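Local coordinates for protein alkaline phosphatase (Thermus thermophilus, PDB 7KWD) that probably hydrolyses phosphate monoesters as a homodimeric alkaline phosphatase that binds zinc and magnesium ions, at residues E350-V355 with N407-A412; A368-A371 with V375-E378. All coordinates share one frame; numbering follows the deposited sequence.

Contact 1: E350-V355 with N407-A412; sequences EHMLRV and NTMAWA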
loop_
_atom_site.group_PDB
_atom_site.type_symbol
_atom_site.label_atom_id
_atom_site.label_comp_id
_atom_site.label_asym_id
_atom_site.label_seq_id
_atom_site.Cartn_x
_atom_site.Cartn_y
_atom_site.Cartn_z
ATOM N N GLU A 350 12.203 20.108 -5.864
ATOM C CA GLU A 350 12.596 21.156 -4.923
ATOM C C GLU A 350 13.790 21.921 -5.443
ATOM O O GLU A 350 13.862 23.151 -5.322
ATOM C CB GLU A 350 12.908 20.529 -3.563
ATOM C CG GLU A 350 13.629 21.434 -2.570
ATOM C CD GLU A 350 13.888 20.732 -1.230
ATOM O OE1 GLU A 350 15.035 20.291 -0.991
ATOM O OE2 GLU A 350 12.941 20.609 -0.424
ATOM N N HIS A 351 14.740 21.199 -6.025
ATOM C CA HIS A 351 15.924 21.843 -6.580
ATOM C C HIS A 351 15.583 22.571 -7.867
ATOM O O HIS A 351 15.968 23.730 -8.050
ATOM C CB HIS A 351 16.980 20.791 -6.794
ATOM C CG HIS A 351 18.263 21.313 -7.325
ATOM N ND1 HIS A 351 19.269 21.769 -6.507
ATOM C CD2 HIS A 351 18.722 21.416 -8.593
ATOM C CE1 HIS A 351 20.298 22.124 -7.250
ATOM N NE2 HIS A 351 19.994 21.914 -8.518
ATOM N N MET A 352 14.804 21.931 -8.740
ATOM C CA MET A 352 14.289 22.613 -9.918
ATOM C C MET A 352 13.642 23.937 -9.537
ATOM O O MET A 352 13.983 24.983 -10.089
ATOM C CB MET A 352 13.299 21.711 -10.658
ATOM C CG MET A 352 13.984 20.483 -11.311
ATOM S SD MET A 352 12.853 19.192 -11.939
ATOM C CE MET A 352 11.971 20.210 -13.204
ATOM N N LEU A 353 12.712 23.916 -8.577
ATOM C CA LEU A 353 12.047 25.151 -8.178
ATOM C C LEU A 353 13.070 26.183 -7.713
ATOM O O LEU A 353 12.974 27.371 -8.035
ATOM C CB LEU A 353 11.044 24.866 -7.077
ATOM C CG LEU A 353 9.555 24.808 -7.381
ATOM C CD1 LEU A 353 9.226 24.784 -8.856
ATOM C CD2 LEU A 353 8.898 23.593 -6.690
ATOM N N ARG A 354 14.070 25.745 -6.965
ATOM C CA ARG A 354 15.109 26.665 -6.521
ATOM C C ARG A 354 15.827 27.273 -7.722
ATOM O O ARG A 354 15.992 28.489 -7.810
ATOM C CB ARG A 354 16.044 25.893 -5.601
ATOM C CG ARG A 354 16.994 26.663 -4.765
ATOM C CD ARG A 354 17.793 25.653 -3.935
ATOM N NE ARG A 354 16.962 24.990 -2.922
ATOM C CZ ARG A 354 17.017 23.694 -2.580
ATOM N NH1 ARG A 354 17.866 22.830 -3.173
ATOM N NH2 ARG A 354 16.199 23.260 -1.620
ATOM N N VAL A 355 16.195 26.436 -8.689
ATOM C CA VAL A 355 16.896 26.889 -9.885
ATOM C C VAL A 355 16.050 27.877 -10.678
ATOM O O VAL A 355 16.556 28.865 -11.225
ATOM C CB VAL A 355 17.260 25.675 -10.766
ATOM C CG1 VAL A 355 17.380 26.129 -12.212
ATOM C CG2 VAL A 355 18.492 24.995 -10.278
ATOM N N ASN A 407 2.989 19.404 -7.154
ATOM C CA ASN A 407 2.048 18.435 -7.702
ATOM C C ASN A 407 1.611 18.819 -9.115
ATOM O O ASN A 407 1.333 17.943 -9.938
ATOM C CB ASN A 407 0.803 18.263 -6.813
ATOM C CG ASN A 407 1.079 17.544 -5.464
ATOM O OD1 ASN A 407 0.151 17.370 -4.678
ATOM N ND2 ASN A 407 2.327 17.148 -5.197
ATOM N N THR A 408 1.506 20.119 -9.408
ATOM C CA THR A 408 1.257 20.513 -10.795
ATOM C C THR A 408 2.440 20.115 -11.668
ATOM O O THR A 408 2.268 19.655 -12.805
ATOM C CB THR A 408 0.988 22.020 -10.890
ATOM O OG1 THR A 408 -0.161 22.355 -10.100
ATOM C CG2 THR A 408 0.715 22.429 -12.347
ATOM N N MET A 409 3.659 20.264 -11.142
ATOM C CA MET A 409 4.832 19.794 -11.869
ATOM C C MET A 409 4.703 18.312 -12.208
ATOM O O MET A 409 5.009 17.890 -13.328
ATOM C CB MET A 409 6.083 20.072 -11.035
ATOM C CG MET A 409 6.385 21.570 -10.912
ATOM S SD MET A 409 7.703 22.007 -9.778
ATOM C CE MET A 409 9.160 21.561 -10.739
ATOM N N ALA A 410 4.224 17.506 -11.262
ATOM C CA ALA A 410 4.136 16.076 -11.520
ATOM C C ALA A 410 3.139 15.792 -12.626
ATOM O O ALA A 410 3.423 15.025 -13.553
ATOM C CB ALA A 410 3.755 15.331 -10.241
ATOM N N TRP A 411 1.983 16.462 -12.574
ATOM C CA TRP A 411 0.985 16.297 -13.615
ATOM C C TRP A 411 1.458 16.864 -14.942
ATOM O O TRP A 411 1.077 16.351 -16.001
ATOM C CB TRP A 411 -0.320 16.962 -13.193
ATOM C CG TRP A 411 -1.187 16.086 -12.357
ATOM C CD1 TRP A 411 -1.362 16.148 -11.003
ATOM C CD2 TRP A 411 -2.020 15.020 -12.825
ATOM N NE1 TRP A 411 -2.255 15.184 -10.603
ATOM C CE2 TRP A 411 -2.664 14.475 -11.706
ATOM C CE3 TRP A 411 -2.276 14.467 -14.085
ATOM C CZ2 TRP A 411 -3.550 13.407 -11.808
ATOM C CZ3 TRP A 411 -3.149 13.414 -14.183
ATOM C CH2 TRP A 411 -3.771 12.887 -13.049
ATOM N N ALA A 412 2.299 17.891 -14.909
ATOM C CA ALA A 412 2.840 18.441 -16.148
ATOM C C ALA A 412 3.675 17.412 -16.900
ATOM O O ALA A 412 3.730 17.451 -18.137
ATOM C CB ALA A 412 3.652 19.701 -15.833
#

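Contact 2: A368-A371 with V375-E378; sequences AFRA and VDLE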
loop_
_atom_site.group_PDB
_atom_site.type_symbol
_atom_site.label_atom_id
_atom_site.label_comp_id
_atom_site.label_asym_id
_atom_site.label_seq_id
_atom_site.Cartn_x
_atom_site.Cartn_y
_atom_site.Cartn_z
ATOM N N ALA A 368 14.520 23.042 -17.618
ATOM C CA ALA A 368 14.743 22.395 -16.324
ATOM C C ALA A 368 14.242 20.952 -16.336
ATOM O O ALA A 368 14.951 20.033 -15.909
ATOM C CB ALA A 368 14.060 23.193 -15.215
ATOM N N PHE A 369 13.037 20.730 -16.862
ATOM C CA PHE A 369 12.526 19.370 -16.988
ATOM C C PHE A 369 13.399 18.510 -17.897
ATOM O O PHE A 369 13.617 17.322 -17.611
ATOM C CB PHE A 369 11.096 19.409 -17.501
ATOM C CG PHE A 369 10.083 19.566 -16.414
ATOM C CD1 PHE A 369 9.867 20.801 -15.848
ATOM C CD2 PHE A 369 9.345 18.474 -15.960
ATOM C CE1 PHE A 369 8.933 20.955 -14.838
ATOM C CE2 PHE A 369 8.407 18.621 -14.958
ATOM C CZ PHE A 369 8.204 19.869 -14.391
ATOM N N ARG A 370 13.885 19.077 -19.009
ATOM C CA ARG A 370 14.794 18.348 -19.885
ATOM C C ARG A 370 16.054 17.945 -19.135
ATOM O O ARG A 370 16.464 16.781 -19.155
ATOM C CB ARG A 370 15.153 19.212 -21.102
ATOM C CG ARG A 370 15.688 18.461 -22.347
ATOM C CD ARG A 370 16.518 19.388 -23.280
ATOM N NE ARG A 370 17.636 20.011 -22.563
ATOM C CZ ARG A 370 18.707 19.344 -22.137
ATOM N NH1 ARG A 370 18.806 18.051 -22.388
ATOM N NH2 ARG A 370 19.676 19.955 -21.460
ATOM N N ALA A 371 16.689 18.892 -18.471
ATOM C CA ALA A 371 17.987 18.604 -17.893
ATOM C C ALA A 371 17.905 17.760 -16.628
ATOM O O ALA A 371 18.785 16.935 -16.389
ATOM C CB ALA A 371 18.703 19.918 -17.594
ATOM N N VAL A 375 12.720 14.876 -19.456
ATOM C CA VAL A 375 11.354 14.994 -19.954
ATOM C C VAL A 375 11.298 16.172 -20.923
ATOM O O VAL A 375 11.902 17.220 -20.666
ATOM C CB VAL A 375 10.351 15.207 -18.794
ATOM C CG1 VAL A 375 9.008 15.780 -19.283
ATOM C CG2 VAL A 375 10.114 13.899 -18.041
ATOM N N ASP A 376 10.551 15.997 -22.021
ATOM C CA ASP A 376 10.363 17.028 -23.049
ATOM C C ASP A 376 8.919 17.499 -22.952
ATOM O O ASP A 376 8.009 16.861 -23.484
ATOM C CB ASP A 376 10.678 16.493 -24.446
ATOM C CG ASP A 376 12.156 16.201 -24.636
ATOM O OD1 ASP A 376 12.996 17.038 -24.212
ATOM O OD2 ASP A 376 12.482 15.126 -25.200
ATOM N N LEU A 377 8.717 18.610 -22.252
ATOM C CA LEU A 377 7.386 19.133 -22.017
ATOM C C LEU A 377 6.816 19.823 -23.252
ATOM O O LEU A 377 7.531 20.493 -24.000
ATOM C CB LEU A 377 7.430 20.135 -20.865
ATOM C CG LEU A 377 7.445 19.578 -19.442
ATOM C CD1 LEU A 377 7.459 20.756 -18.455
ATOM C CD2 LEU A 377 6.256 18.679 -19.186
ATOM N N GLU A 378 5.513 19.671 -23.438
ATOM C CA GLU A 378 4.771 20.491 -24.363
ATOM C C GLU A 378 4.633 21.909 -23.812
ATOM O O GLU A 378 4.701 22.145 -22.598
ATOM C CB GLU A 378 3.380 19.902 -24.598
ATOM C CG GLU A 378 3.345 18.578 -25.343
ATOM C CD GLU A 378 1.947 17.973 -25.360
ATOM O OE1 GLU A 378 0.975 18.758 -25.353
ATOM O OE2 GLU A 378 1.811 16.722 -25.374
#

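Contact 1: E350-V355 with N407-A412
Leu353 and Met409 mark the nearest approach of the two backbones, with 9.7 Å between Leu353 CA and Met409 CA. Both segments are helical, and at this spacing side chains alone bridge the distance. Most of the reach is Met409's: its extended chain (chi2 172°) carries SD to Leu353, and the bend at chi3 (76°) turns only CE, toward Leu353 CD1 and Met352. Leu353 receives the sulfur with both branches. Its CD1 lies 3.3 Å from Met409 SD, while CD2 stands 3.7 Å from the same sulfur; the short CD1 distance and the leucine's nearly eclipsed chi2 (11°) point either to crowding or to an uncertain placement of this side chain. The Met409 methyl carbon CE also touches Leu353 CD1, at 3.7 Å. These helices belong to the helical insertion between strands 310-325 and 426-428, which probably corresponds to the crown region of alkaline phosphatases. The Met352 and Met409 chains run antiparallel, side by side, with Met352 CE 4.0 Å from Met409 CE. Ile389 and Val385 of helix 379-391 extend the apolar cluster beside Leu353 and Met409 respectively. Helix 406-412 also faces two neighbours: Asn407 ND2 donates a hydrogen bond to the backbone oxygen of His279, a zinc ligand, and the Trp411 ring makes a cation-pi contact with Arg400 of the second subunit.

Contact 2: A368-A371 with V375-E378
The C-terminal turn of helix 362-373 is met here by the loop that leads on to helix 379-391, with Phe369 touching Val375 and Leu377 and Arg370 lying beside Asp376. A single backbone hydrogen bond joins the segments: Val375 N donates a hydrogen bond to Phe369 O at 3.2 Å. The bond is nearly straight at the hydrogen (169°), yet the donor sits well above the carbonyl plane. Val375 O in turn comes 3.2 Å from Arg370 CA in a CA-H...O contact, so Val375 lies close against the helix on both its amide and carbonyl sides.

The apolar part is centred on the Phe369 ring. Leu377 CG is placed anti to its own carbonyl carbon (chi1 -80°), and from there CD1 reaches over one face of the ring. This CH-pi contact puts Leu377 CD1 3.6 Å from the centroid of the Phe369 ring, 17° off its normal and shifted toward the CG and CD1 side. Val375 adds a looser touch, its CG1 lying 4.3 Å from Phe369 CD2. Replacing Phe369 by an alanine would probably leave the Leu377 methyl without the ring it covers and open a gap beside Met352 and Met413, which also pack on this side chain.

Toward solvent, Asp376 OD1 lies 3.6 Å from Arg370 CG and thus meets the aliphatic part of the arginine. The guanidinium is engaged elsewhere, with Arg370 NE in a salt bridge to Glu367. Glu378 then takes the N-cap position of helix 379-391. The arrangement is that of a short helix-loop-helix connection in which an apolar contact across the helix C-terminus accompanies a backbone hydrogen bond from the loop just beyond the helix end back to its last turns.

How the contacts relate
Both contacts lie in the same helical insertion, their centres 11 Å apart, and they share one apolar interior. Contact 1 joins elements distant in sequence, helices 349-356 and 406-412, whereas contact 2 is a local turn between successive helices within the intervening chain. Met352 connects them, its CE lying 3.4 Å from Phe369 CD1. Leu377 also packs on the end of helix 406-412 through Ala412. Contact 1 is mostly buried, with Leu353 partly exposed; contact 2 combines buried Phe369, Val375 and Leu377 with exposed, charged Arg370 and Asp376 at its edge. Chemically, contact 1 is sulfur meeting methyls, contact 2 a backbone hydrogen bond plus a CH-pi contact. Contact 1 also sits nearer a zinc ligand.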